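Local coordinates for L-Ribose isomerase (Acinetobacter, PDB 4Q0S), which probably catalyses the reversible isomerisation of the aldose L-ribose to its ketose, using a cobalt-occupied metal site within a cupin barrel, at residues G100-L105 and E215-S220. Residues are numbered along the deposited sequence; the frame is centred on the assembly and turned at random.
With RB0 (D-ribitol), chain C.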
ATOM      1  N   GLY A 100      -2.961 -29.077  -4.521  1.00 28.18           N
ATOM      2  CA  GLY A 100      -1.850 -28.203  -4.846  1.00 27.06           C
ATOM      3  C   GLY A 100      -2.218 -26.762  -4.529  1.00 27.16           C
ATOM      4  O   GLY A 100      -3.383 -26.460  -4.256  1.00 26.18           O
ATOM      5  N   LEU A 101      -1.235 -25.868  -4.570  1.00 25.26           N
ATOM      6  CA  LEU A 101      -1.472 -24.457  -4.270  1.00 25.06           C
ATOM      7  C   LEU A 101      -0.868 -23.546  -5.339  1.00 24.90           C
ATOM      8  O   LEU A 101       0.333 -23.592  -5.611  1.00 25.50           O
ATOM      9  CB  LEU A 101      -0.882 -24.119  -2.895  1.00 25.37           C
ATOM     10  CG  LEU A 101      -1.448 -24.919  -1.713  1.00 24.62           C
ATOM     11  CD1 LEU A 101      -0.544 -24.761  -0.505  1.00 23.80           C
ATOM     12  CD2 LEU A 101      -2.861 -24.459  -1.398  1.00 21.67           C
ATOM     13  N   CYS A 102      -1.710 -22.715  -5.942  1.00 23.92           N
ATOM     14  CA  CYS A 102      -1.258 -21.804  -6.976  1.00 23.75           C
ATOM     15  C   CYS A 102      -1.653 -20.361  -6.642  1.00 24.54           C
ATOM     16  O   CYS A 102      -2.837 -20.035  -6.531  1.00 21.91           O
ATOM     17  CB  CYS A 102      -1.847 -22.222  -8.321  1.00 24.81           C
ATOM     18  SG  CYS A 102      -1.340 -21.186  -9.705  1.00 30.03           S
ATOM     19  N   ASP A 103      -0.646 -19.504  -6.479  1.00 22.64           N
ATOM     20  CA  ASP A 103      -0.870 -18.099  -6.143  1.00 22.23           C
ATOM     21  C   ASP A 103      -0.343 -17.268  -7.305  1.00 23.07           C
ATOM     22  O   ASP A 103       0.802 -17.436  -7.718  1.00 23.97           O
ATOM     23  CB  ASP A 103      -0.100 -17.734  -4.858  1.00 22.89           C
ATOM     24  CG  ASP A 103      -0.584 -16.433  -4.219  1.00 23.79           C
ATOM     25  OD1 ASP A 103      -0.828 -15.455  -4.952  1.00 23.22           O
ATOM     26  OD2 ASP A 103      -0.710 -16.384  -2.977  1.00 22.29           O
ATOM     27  N   LYS A 104      -1.179 -16.385  -7.839  1.00 23.40           N
ATOM     28  CA  LYS A 104      -0.770 -15.526  -8.936  1.00 23.21           C
ATOM     29  C   LYS A 104      -1.495 -14.192  -8.876  1.00 23.49           C
ATOM     30  O   LYS A 104      -2.524 -14.058  -8.215  1.00 25.24           O
ATOM     31  CB  LYS A 104      -1.065 -16.184 -10.284  1.00 25.93           C
ATOM     32  CG  LYS A 104      -2.545 -16.200 -10.653  1.00 28.23           C
ATOM     33  CD  LYS A 104      -3.058 -17.622 -10.877  1.00 31.01           C
ATOM     34  CE  LYS A 104      -3.011 -18.447  -9.598  1.00 32.56           C
ATOM     35  NZ  LYS A 104      -3.653 -19.797  -9.756  1.00 36.67           N
ATOM     36  N   LEU A 105      -0.934 -13.206  -9.564  1.00 21.27           N
ATOM     37  CA  LEU A 105      -1.515 -11.882  -9.643  1.00 22.02           C
ATOM     38  C   LEU A 105      -1.941 -11.752 -11.098  1.00 22.52           C
ATOM     39  O   LEU A 105      -1.162 -12.048 -11.998  1.00 22.62           O
ATOM     40  CB  LEU A 105      -0.472 -10.812  -9.321  1.00 21.74           C
ATOM     41  CG  LEU A 105      -1.055  -9.405  -9.196  1.00 21.98           C
ATOM     42  CD1 LEU A 105      -1.983  -9.366  -7.985  1.00 20.63           C
ATOM     43  CD2 LEU A 105       0.068  -8.378  -9.038  1.00 21.96           C
ATOM     44  N   GLU A 215      -5.175 -14.426  -7.339  1.00 25.18           N
ATOM     45  CA  GLU A 215      -5.855 -15.711  -7.420  1.00 25.02           C
ATOM     46  C   GLU A 215      -5.147 -16.754  -6.573  1.00 24.74           C
ATOM     47  O   GLU A 215      -3.931 -16.911  -6.651  1.00 24.20           O
ATOM     48  CB  GLU A 215      -5.933 -16.224  -8.864  1.00 26.30           C
ATOM     49  CG  GLU A 215      -6.589 -17.614  -8.950  1.00 26.96           C
ATOM     50  CD  GLU A 215      -6.617 -18.177 -10.352  1.00 29.34           C
ATOM     51  OE1 GLU A 215      -7.308 -17.589 -11.204  1.00 32.54           O
ATOM     52  OE2 GLU A 215      -5.949 -19.208 -10.604  1.00 30.94           O
ATOM     53  N   VAL A 216      -5.924 -17.450  -5.751  1.00 22.30           N
ATOM     54  CA  VAL A 216      -5.408 -18.513  -4.908  1.00 23.43           C
ATOM     55  C   VAL A 216      -6.211 -19.735  -5.335  1.00 22.86           C
ATOM     56  O   VAL A 216      -7.421 -19.801  -5.123  1.00 22.14           O
ATOM     57  CB  VAL A 216      -5.633 -18.209  -3.405  1.00 21.75           C
ATOM     58  CG1 VAL A 216      -5.341 -19.438  -2.576  1.00 21.79           C
ATOM     59  CG2 VAL A 216      -4.715 -17.078  -2.969  1.00 21.93           C
ATOM     60  N   SER A 217      -5.543 -20.694  -5.960  1.00 23.56           N
ATOM     61  CA  SER A 217      -6.247 -21.872  -6.441  1.00 25.73           C
ATOM     62  C   SER A 217      -5.450 -23.134  -6.194  1.00 26.06           C
ATOM     63  O   SER A 217      -4.382 -23.103  -5.574  1.00 25.93           O
ATOM     64  CB  SER A 217      -6.487 -21.737  -7.940  1.00 25.55           C
ATOM     65  OG  SER A 217      -5.264 -21.909  -8.638  1.00 26.80           O
ATOM     66  N   THR A 218      -5.988 -24.252  -6.675  1.00 26.27           N
ATOM     67  CA  THR A 218      -5.301 -25.524  -6.558  1.00 27.71           C
ATOM     68  C   THR A 218      -4.295 -25.517  -7.708  1.00 28.59           C
ATOM     69  O   THR A 218      -4.316 -24.608  -8.545  1.00 27.83           O
ATOM     70  CB  THR A 218      -6.288 -26.726  -6.678  1.00 26.73           C
ATOM     71  OG1 THR A 218      -7.043 -26.622  -7.886  1.00 27.95           O
ATOM     72  CG2 THR A 218      -7.255 -26.744  -5.498  1.00 24.79           C
ATOM     73  N   TYR A 219      -3.424 -26.520  -7.753  1.00 28.79           N
ATOM     74  CA  TYR A 219      -2.380 -26.597  -8.772  1.00 29.58           C
ATOM     75  C   TYR A 219      -2.810 -26.272 -10.200  1.00 30.57           C
ATOM     76  O   TYR A 219      -3.868 -26.698 -10.658  1.00 29.35           O
ATOM     77  CB  TYR A 219      -1.736 -27.983  -8.752  1.00 30.02           C
ATOM     78  CG  TYR A 219      -0.449 -28.068  -9.538  1.00 30.11           C
ATOM     79  CD1 TYR A 219       0.747 -27.590  -9.009  1.00 30.39           C
ATOM     80  CD2 TYR A 219      -0.424 -28.641 -10.811  1.00 32.03           C
ATOM     81  CE1 TYR A 219       1.941 -27.680  -9.725  1.00 30.93           C
ATOM     82  CE2 TYR A 219       0.766 -28.740 -11.541  1.00 33.02           C
ATOM     83  CZ  TYR A 219       1.942 -28.259 -10.989  1.00 31.67           C
ATOM     84  OH  TYR A 219       3.119 -28.371 -11.691  1.00 31.92           O
ATOM     85  N   SER A 220      -1.963 -25.527 -10.906  1.00 30.11           N
ATOM     86  CA  SER A 220      -2.245 -25.153 -12.285  1.00 33.80           C
ATOM     87  C   SER A 220      -1.483 -26.057 -13.267  1.00 35.84           C
ATOM     88  O   SER A 220      -0.263 -25.956 -13.408  1.00 34.80           O
ATOM     89  CB  SER A 220      -1.866 -23.688 -12.506  1.00 34.31           C
ATOM     90  OG  SER A 220      -2.255 -23.246 -13.789  1.00 39.87           O
TER
HETATM   91  C1  RB0 C 502      -6.316 -18.222 -17.211  1.00 51.96           C
HETATM   92  O1  RB0 C 502      -5.594 -18.429 -18.413  1.00 52.84           O
HETATM   93  C2  RB0 C 502      -5.517 -18.772 -16.039  1.00 51.75           C
HETATM   94  O2  RB0 C 502      -5.537 -20.197 -16.063  1.00 51.95           O
HETATM   95  C3  RB0 C 502      -6.076 -18.237 -14.703  1.00 49.21           C
HETATM   96  O3  RB0 C 502      -5.192 -18.570 -13.644  1.00 47.86           O
HETATM   97  C4  RB0 C 502      -7.483 -18.757 -14.384  1.00 46.55           C
HETATM   98  O4  RB0 C 502      -7.737 -19.947 -15.115  1.00 44.57           O
HETATM   99  C5  RB0 C 502      -8.527 -17.699 -14.729  1.00 45.36           C
HETATM  100  O5  RB0 C 502      -9.815 -18.115 -14.278  1.00 37.84           O
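Lys-104 folds back across Glu-215: its CG sits between the backbone N and the carbonyl carbon (chi1 74°), and further bends at chi2 and chi3 carry CD and CE obliquely over the Glu-215 side chain. Glu-215 instead runs extended, CG anti to its backbone N (chi1 177°). NZ and OE2 of this pair form a salt bridge, modelled at 2.5 Å, although the placement of NZ is uncertain. Ser-217 OG donates to its neighbour's carbonyl, Thr-218 O, at 2.9 Å. Beneath these side chains two antiparallel strands are zipped together: Cys-102 N to Ser-217 O (2.7 Å) and Ser-217 N to Cys-102 O (2.8 Å) make one hydrogen-bonded pair, Lys-104 and Glu-215 the next. On the opposite face Asp-103 lies beside Val-216; its carboxylate bonds to Tyr-38 and bridges to Lys-190 of a second subunit. Cys-102, Lys-104, Glu-215 and Ser-217 share the other face, where Lys-104 and Glu-215 line the cupin barrel's D-ribitol pocket, the Glu-215 side chain about 5 Å from the cobalt ion held by His-117, His-119, Glu-124 and His-199. D-ribitol O3 donates to Glu-215 OE2 at 3.2 Å, and Arg-254 also binds the ligand. If the lysine contact is as modelled, one carboxylate oxygen joins the lysine to a sugar-alcohol hydroxyl, consistent with a role in positioning substrate beside the metal.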